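Local coordinates for protein ralf, proline/betaine transporter (Legionella pneumophila, PDB 4D7Q) that probably acts, through its Sec7 domain, as a guanine-nucleotide exchange factor, here in a chimera that joins this domain to the capping domain of a Rickettsia relative, at residues A[258-263]-A[285-290]; A[270-275]-A[312-317]. The protein carries 2 engineered substitutions. All coordinates share one frame; numbering follows the deposited sequence.

Interaction 1 (A[258-263]-A[285-290]); sequences LSKFTG and PSIFSR
Phe-261 and Phe-288 form the aromatic part of this contact, an offset stack with ring centroids 4.9 Å apart and planes inclined by 28°. Phe-288 CG stands anti to its own carbonyl carbon (chi1 -56°), which puts CG near Phe-261 CZ and CE1. Phe-288 CB lies over one face of the Phe-261 ring as a CH-pi contact, 3.8 Å from the centroid. Alongside, Lys-260 and Ile-287 run in the same direction, with Lys-260 CG 3.9 Å from Ile-287 CG2; that methyl also lies over one face of the Phe-288 ring, offset toward its rim.

The backbone adds one hydrogen bond, from Phe-288 N to Lys-260 O (2.9 Å), bent to 130° at the hydrogen and arriving from above the carbonyl plane. CA-H...O contacts from Phe-261 CA to Phe-288 O and from Ser-289 CA to Phe-261 O accompany it.

On the polar side, water 1 donates to Ser-259 OG and to Ser-286 OG, 2.7 Å from each. Both hydroxyls have further partners, Ser-259 OG at Tyr-264 O and Ser-286 OG at Lys-284 O and Lys-265 NZ. Ser-289 OG accepts from Ser-286 N (2.8 Å), tying the turn's ends together.

Phe-261 also meets Phe-143 of the Sec7 part, a contact between the two parts of the engineered fusion. The pairing itself lies within the capping domain: a type I beta turn, 286-289, packed against the C-terminal end of a short helix, where Gly-263 leaves helical geometry with positive phi.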
loop_
_atom_site.group_PDB
_atom_site.type_symbol
_atom_site.label_atom_id
_atom_site.label_comp_id
_atom_site.label_asym_id
_atom_site.label_seq_id
_atom_site.Cartn_x
_atom_site.Cartn_y
_atom_site.Cartn_z
ATOM N N LEU A 258 -12.294 -1.922 2.345
ATOM C CA LEU A 258 -10.845 -1.858 2.543
ATOM C C LEU A 258 -10.425 -2.056 4.019
ATOM O O LEU A 258 -9.504 -2.802 4.282
ATOM C CB LEU A 258 -10.276 -0.544 1.972
ATOM C CG LEU A 258 -8.723 -0.424 1.941
ATOM C CD1 LEU A 258 -8.098 -1.504 1.083
ATOM C CD2 LEU A 258 -8.307 0.924 1.426
ATOM N N SER A 259 -11.106 -1.377 4.956
ATOM C CA SER A 259 -10.898 -1.475 6.397
ATOM C C SER A 259 -10.965 -2.947 6.873
ATOM O O SER A 259 -10.140 -3.375 7.679
ATOM C CB SER A 259 -11.966 -0.658 7.119
ATOM O OG SER A 259 -11.554 -0.424 8.455
ATOM N N LYS A 260 -11.971 -3.710 6.384
ATOM C CA LYS A 260 -12.162 -5.108 6.755
ATOM C C LYS A 260 -11.026 -5.985 6.252
ATOM O O LYS A 260 -10.564 -6.841 6.988
ATOM C CB LYS A 260 -13.504 -5.634 6.230
ATOM C CG LYS A 260 -14.691 -5.093 7.013
ATOM C CD LYS A 260 -15.984 -5.611 6.404
ATOM C CE LYS A 260 -17.206 -5.216 7.197
ATOM N NZ LYS A 260 -18.412 -5.776 6.541
ATOM N N PHE A 261 -10.553 -5.739 5.030
ATOM C CA PHE A 261 -9.496 -6.547 4.427
ATOM C C PHE A 261 -8.083 -6.177 4.826
ATOM O O PHE A 261 -7.162 -6.948 4.578
ATOM C CB PHE A 261 -9.687 -6.646 2.887
ATOM C CG PHE A 261 -10.692 -7.708 2.459
ATOM C CD1 PHE A 261 -10.310 -9.032 2.317
ATOM C CD2 PHE A 261 -12.022 -7.376 2.210
ATOM C CE1 PHE A 261 -11.236 -10.010 1.930
ATOM C CE2 PHE A 261 -12.949 -8.352 1.819
ATOM C CZ PHE A 261 -12.553 -9.663 1.683
ATOM N N THR A 262 -7.881 -5.010 5.450
ATOM C CA THR A 262 -6.509 -4.594 5.797
ATOM C C THR A 262 -6.358 -4.130 7.237
ATOM O O THR A 262 -5.228 -3.973 7.721
ATOM C CB THR A 262 -6.078 -3.409 4.908
ATOM O OG1 THR A 262 -6.963 -2.340 5.137
ATOM C CG2 THR A 262 -6.032 -3.738 3.436
ATOM N N GLY A 263 -7.485 -3.865 7.891
ATOM C CA GLY A 263 -7.482 -3.380 9.262
ATOM C C GLY A 263 -7.226 -1.893 9.373
ATOM O O GLY A 263 -7.072 -1.367 10.481
ATOM N N PRO A 285 -6.331 -5.225 14.057
ATOM C CA PRO A 285 -6.889 -6.504 13.550
ATOM C C PRO A 285 -8.389 -6.432 13.289
ATOM O O PRO A 285 -9.155 -5.947 14.120
ATOM C CB PRO A 285 -6.547 -7.513 14.663
ATOM C CG PRO A 285 -5.293 -6.970 15.230
ATOM C CD PRO A 285 -5.471 -5.467 15.237
ATOM N N SER A 286 -8.773 -6.850 12.098
ATOM C CA SER A 286 -10.134 -6.798 11.653
ATOM C C SER A 286 -10.591 -8.150 11.091
ATOM O O SER A 286 -9.836 -9.048 10.987
ATOM C CB SER A 286 -10.270 -5.709 10.595
ATOM O OG SER A 286 -10.049 -4.454 11.141
ATOM N N ILE A 287 -11.849 -8.246 10.724
ATOM C CA ILE A 287 -12.406 -9.488 10.270
ATOM C C ILE A 287 -11.622 -10.192 9.146
ATOM O O ILE A 287 -11.360 -11.330 9.254
ATOM C CB ILE A 287 -13.912 -9.399 9.968
ATOM C CG1 ILE A 287 -14.503 -10.800 9.812
ATOM C CG2 ILE A 287 -14.184 -8.527 8.765
ATOM C CD1 ILE A 287 -15.992 -10.872 9.714
ATOM N N PHE A 288 -11.272 -9.482 8.092
ATOM C CA PHE A 288 -10.576 -10.039 6.939
ATOM C C PHE A 288 -9.130 -9.562 6.711
ATOM O O PHE A 288 -8.649 -9.605 5.630
ATOM C CB PHE A 288 -11.375 -9.786 5.676
ATOM C CG PHE A 288 -12.783 -10.300 5.721
ATOM C CD1 PHE A 288 -13.050 -11.584 6.093
ATOM C CD2 PHE A 288 -13.823 -9.486 5.368
ATOM C CE1 PHE A 288 -14.338 -12.034 6.140
ATOM C CE2 PHE A 288 -15.098 -9.918 5.415
ATOM C CZ PHE A 288 -15.360 -11.206 5.787
ATOM N N SER A 289 -8.453 -9.131 7.755
ATOM C CA SER A 289 -7.178 -8.466 7.630
ATOM C C SER A 289 -5.884 -9.233 7.950
ATOM O O SER A 289 -4.817 -8.712 7.764
ATOM C CB SER A 289 -7.213 -7.179 8.421
ATOM O OG SER A 289 -7.314 -7.381 9.779
ATOM N N ARG A 290 -5.992 -10.439 8.464
ATOM C CA ARG A 290 -4.845 -11.115 9.008
ATOM C C ARG A 290 -3.748 -11.327 7.991
ATOM O O ARG A 290 -2.598 -11.227 8.298
ATOM C CB ARG A 290 -5.238 -12.433 9.671
ATOM C CG ARG A 290 -4.273 -12.970 10.685
ATOM C CD ARG A 290 -4.767 -14.138 11.507
ATOM N NE ARG A 290 -5.957 -14.778 11.005
ATOM C CZ ARG A 290 -6.001 -15.592 9.971
ATOM N NH1 ARG A 290 -4.916 -15.932 9.325
ATOM N NH2 ARG A 290 -7.151 -16.093 9.608
HETATM O O HOH W 1 -11.689 -2.541 10.131
#

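Interaction 2 (A[270-275]-A[312-317]); sequences IKDEKS and SEQSLK
Gln-314 CG stands anti to its backbone N (chi1 -171°), and a bend at chi2 turns CD toward the loop; from there NE2 meets Asp-272. Across from it, Asp-272 CG sits between its own backbone N and carbonyl carbon, and its OD2 is the atom that meets the glutamine.

The two groups join through one hydrogen bond, Gln-314 NE2 to Asp-272 OD2, 3.1 Å long with 148° at the hydrogen. NE2 meets OD2 on its syn side but somewhat out of the carboxylate plane, and the oxygen in turn is tilted from the amide plane; the two flat groups are 60° apart. The other carboxylate oxygen works within the loop. Asp-272 OD1 accepts from Lys-274 N at 3.0 Å, which makes an Asx turn, and also from Gly-276 N. The carboxylate is therefore gripped by backbone N-H groups on one oxygen and by the glutamine on the other, an arrangement that would fix its rotation.

This loop links strands 264-271 and 277-283, antiparallel neighbours in the sheet of the capping domain, so the contact sets a beta hairpin connection against the first turn of helix 313-325. That turn begins with Ser-312 as N-cap, its OG accepting from Ser-315 N at 3.3 Å.

Around the polar bond the packing is made by aliphatic carbon and carbonyl oxygen. Lys-274 CB lies 3.8 Å from Gln-314 CG, while Lys-274 O approaches that same CG to 3.3 Å. Beyond CB the lysine chain is bent and its end leads away from the helix. Ser-315 OG comes within 4.1 Å of Ser-275 O, but Ser-315 OG is hydrogen-bonded by Ala-277 N, at the start of the second hairpin strand.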
loop_
_atom_site.group_PDB
_atom_site.type_symbol
_atom_site.label_atom_id
_atom_site.label_comp_id
_atom_site.label_asym_id
_atom_site.label_seq_id
_atom_site.Cartn_x
_atom_site.Cartn_y
_atom_site.Cartn_z
ATOM N N ILE A 270 -2.888 15.783 10.902
ATOM C CA ILE A 270 -2.476 16.781 11.895
ATOM C C ILE A 270 -1.702 17.917 11.266
ATOM O O ILE A 270 -0.697 17.692 10.580
ATOM C CB ILE A 270 -1.714 16.137 13.083
ATOM C CG1 ILE A 270 -2.530 14.980 13.712
ATOM C CG2 ILE A 270 -1.323 17.187 14.138
ATOM C CD1 ILE A 270 -1.823 14.152 14.759
ATOM N N LYS A 271 -2.164 19.155 11.547
ATOM C CA LYS A 271 -1.538 20.373 11.071
ATOM C C LYS A 271 -1.239 21.283 12.238
ATOM O O LYS A 271 -2.094 21.460 13.112
ATOM C CB LYS A 271 -2.409 21.079 10.004
ATOM C CG LYS A 271 -2.520 20.262 8.705
ATOM C CD LYS A 271 -3.480 20.851 7.694
ATOM C CE LYS A 271 -3.597 19.947 6.489
ATOM N NZ LYS A 271 -4.885 20.136 5.762
ATOM N N ASP A 272 -0.041 21.839 12.266
ATOM C CA ASP A 272 0.313 22.819 13.272
ATOM C C ASP A 272 0.202 24.254 12.791
ATOM O O ASP A 272 -0.279 24.501 11.724
ATOM C CB ASP A 272 1.666 22.538 13.910
ATOM C CG ASP A 272 2.823 22.611 12.944
ATOM O OD1 ASP A 272 2.821 23.395 12.009
ATOM O OD2 ASP A 272 3.758 21.852 13.137
ATOM N N GLU A 273 0.644 25.188 13.622
ATOM C CA GLU A 273 0.527 26.623 13.347
ATOM C C GLU A 273 1.584 27.146 12.339
ATOM O O GLU A 273 1.466 28.218 11.827
ATOM C CB GLU A 273 0.525 27.436 14.670
ATOM C CG GLU A 273 0.895 26.660 15.933
ATOM C CD GLU A 273 0.238 27.157 17.224
ATOM O OE1 GLU A 273 -0.559 28.131 17.194
ATOM O OE2 GLU A 273 0.541 26.587 18.286
ATOM N N LYS A 274 2.597 26.345 12.054
ATOM C CA LYS A 274 3.673 26.689 11.138
ATOM C C LYS A 274 3.657 25.932 9.806
ATOM O O LYS A 274 4.669 25.706 9.189
ATOM C CB LYS A 274 4.999 26.467 11.831
ATOM C CG LYS A 274 5.097 27.122 13.192
ATOM C CD LYS A 274 4.666 28.573 13.165
ATOM C CE LYS A 274 5.205 29.312 11.972
ATOM N NZ LYS A 274 5.345 30.735 12.279
ATOM N N SER A 275 2.470 25.567 9.400
ATOM C CA SER A 275 2.157 24.882 8.140
ATOM C C SER A 275 2.630 23.423 8.037
ATOM O O SER A 275 2.491 22.802 6.974
ATOM C CB SER A 275 2.526 25.728 6.915
ATOM O OG SER A 275 1.663 26.849 6.808
ATOM N N SER A 312 7.373 19.985 3.809
ATOM C CA SER A 312 8.377 20.946 4.292
ATOM C C SER A 312 9.193 20.315 5.415
ATOM O O SER A 312 8.826 19.257 5.937
ATOM C CB SER A 312 7.676 22.188 4.836
ATOM O OG SER A 312 6.725 21.838 5.831
ATOM N N GLU A 313 10.266 20.994 5.828
ATOM C CA GLU A 313 11.090 20.589 6.967
ATOM C C GLU A 313 10.204 20.584 8.232
ATOM O O GLU A 313 10.359 19.709 9.080
ATOM C CB GLU A 313 12.252 21.576 7.135
ATOM C CG GLU A 313 13.480 20.964 7.783
ATOM C CD GLU A 313 14.685 21.885 7.771
ATOM O OE1 GLU A 313 15.353 21.984 6.717
ATOM O OE2 GLU A 313 14.948 22.523 8.814
ATOM N N GLN A 314 9.252 21.546 8.324
ATOM C CA GLN A 314 8.283 21.692 9.419
ATOM C C GLN A 314 7.406 20.427 9.570
ATOM O O GLN A 314 7.168 19.964 10.690
ATOM C CB GLN A 314 7.402 22.950 9.224
ATOM C CG GLN A 314 6.526 23.268 10.451
ATOM C CD GLN A 314 7.278 23.276 11.778
ATOM O OE1 GLN A 314 8.340 23.900 11.919
ATOM N NE2 GLN A 314 6.740 22.575 12.778
ATOM N N SER A 315 6.942 19.884 8.438
ATOM C CA SER A 315 6.140 18.653 8.362
ATOM C C SER A 315 6.939 17.432 8.874
ATOM O O SER A 315 6.409 16.630 9.649
ATOM C CB SER A 315 5.674 18.427 6.932
ATOM O OG SER A 315 4.695 19.398 6.605
ATOM N N LEU A 316 8.225 17.327 8.465
ATOM C CA LEU A 316 9.135 16.279 8.900
ATOM C C LEU A 316 9.299 16.356 10.425
ATOM O O LEU A 316 9.211 15.328 11.100
ATOM C CB LEU A 316 10.498 16.423 8.170
ATOM C CG LEU A 316 11.637 15.478 8.620
ATOM C CD1 LEU A 316 11.306 14.010 8.362
ATOM C CD2 LEU A 316 12.940 15.839 7.971
ATOM N N LYS A 317 9.470 17.586 10.972
ATOM C CA LYS A 317 9.582 17.800 12.415
ATOM C C LYS A 317 8.290 17.351 13.113
ATOM O O LYS A 317 8.343 16.587 14.079
ATOM C CB LYS A 317 9.863 19.282 12.696
ATOM C CG LYS A 317 10.258 19.566 14.133
ATOM C CD LYS A 317 10.205 21.044 14.437
ATOM C CE LYS A 317 10.413 21.316 15.906
ATOM N NZ LYS A 317 10.762 22.742 16.157
#

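In the fold
Both contacts belong to the capping domain of the chimera, the Rickettsia-derived part, and they are separate: their centres are 31 Å apart and their nearest atoms about 17 Å. The tie between them is the hairpin of strands 264-271 and 277-283. Residues 258-263 lead into its first strand and 285-290 follow its second, whereas 272-275 form most of the turn at the far end. Interaction 1 thus lies where the hairpin's two termini meet, close to helix 135-152 of the Sec7 part, across the interface between the fused parts. Interaction 2 is at the surface, 24 Å from the chain centre, at the opposite end of the same hairpin.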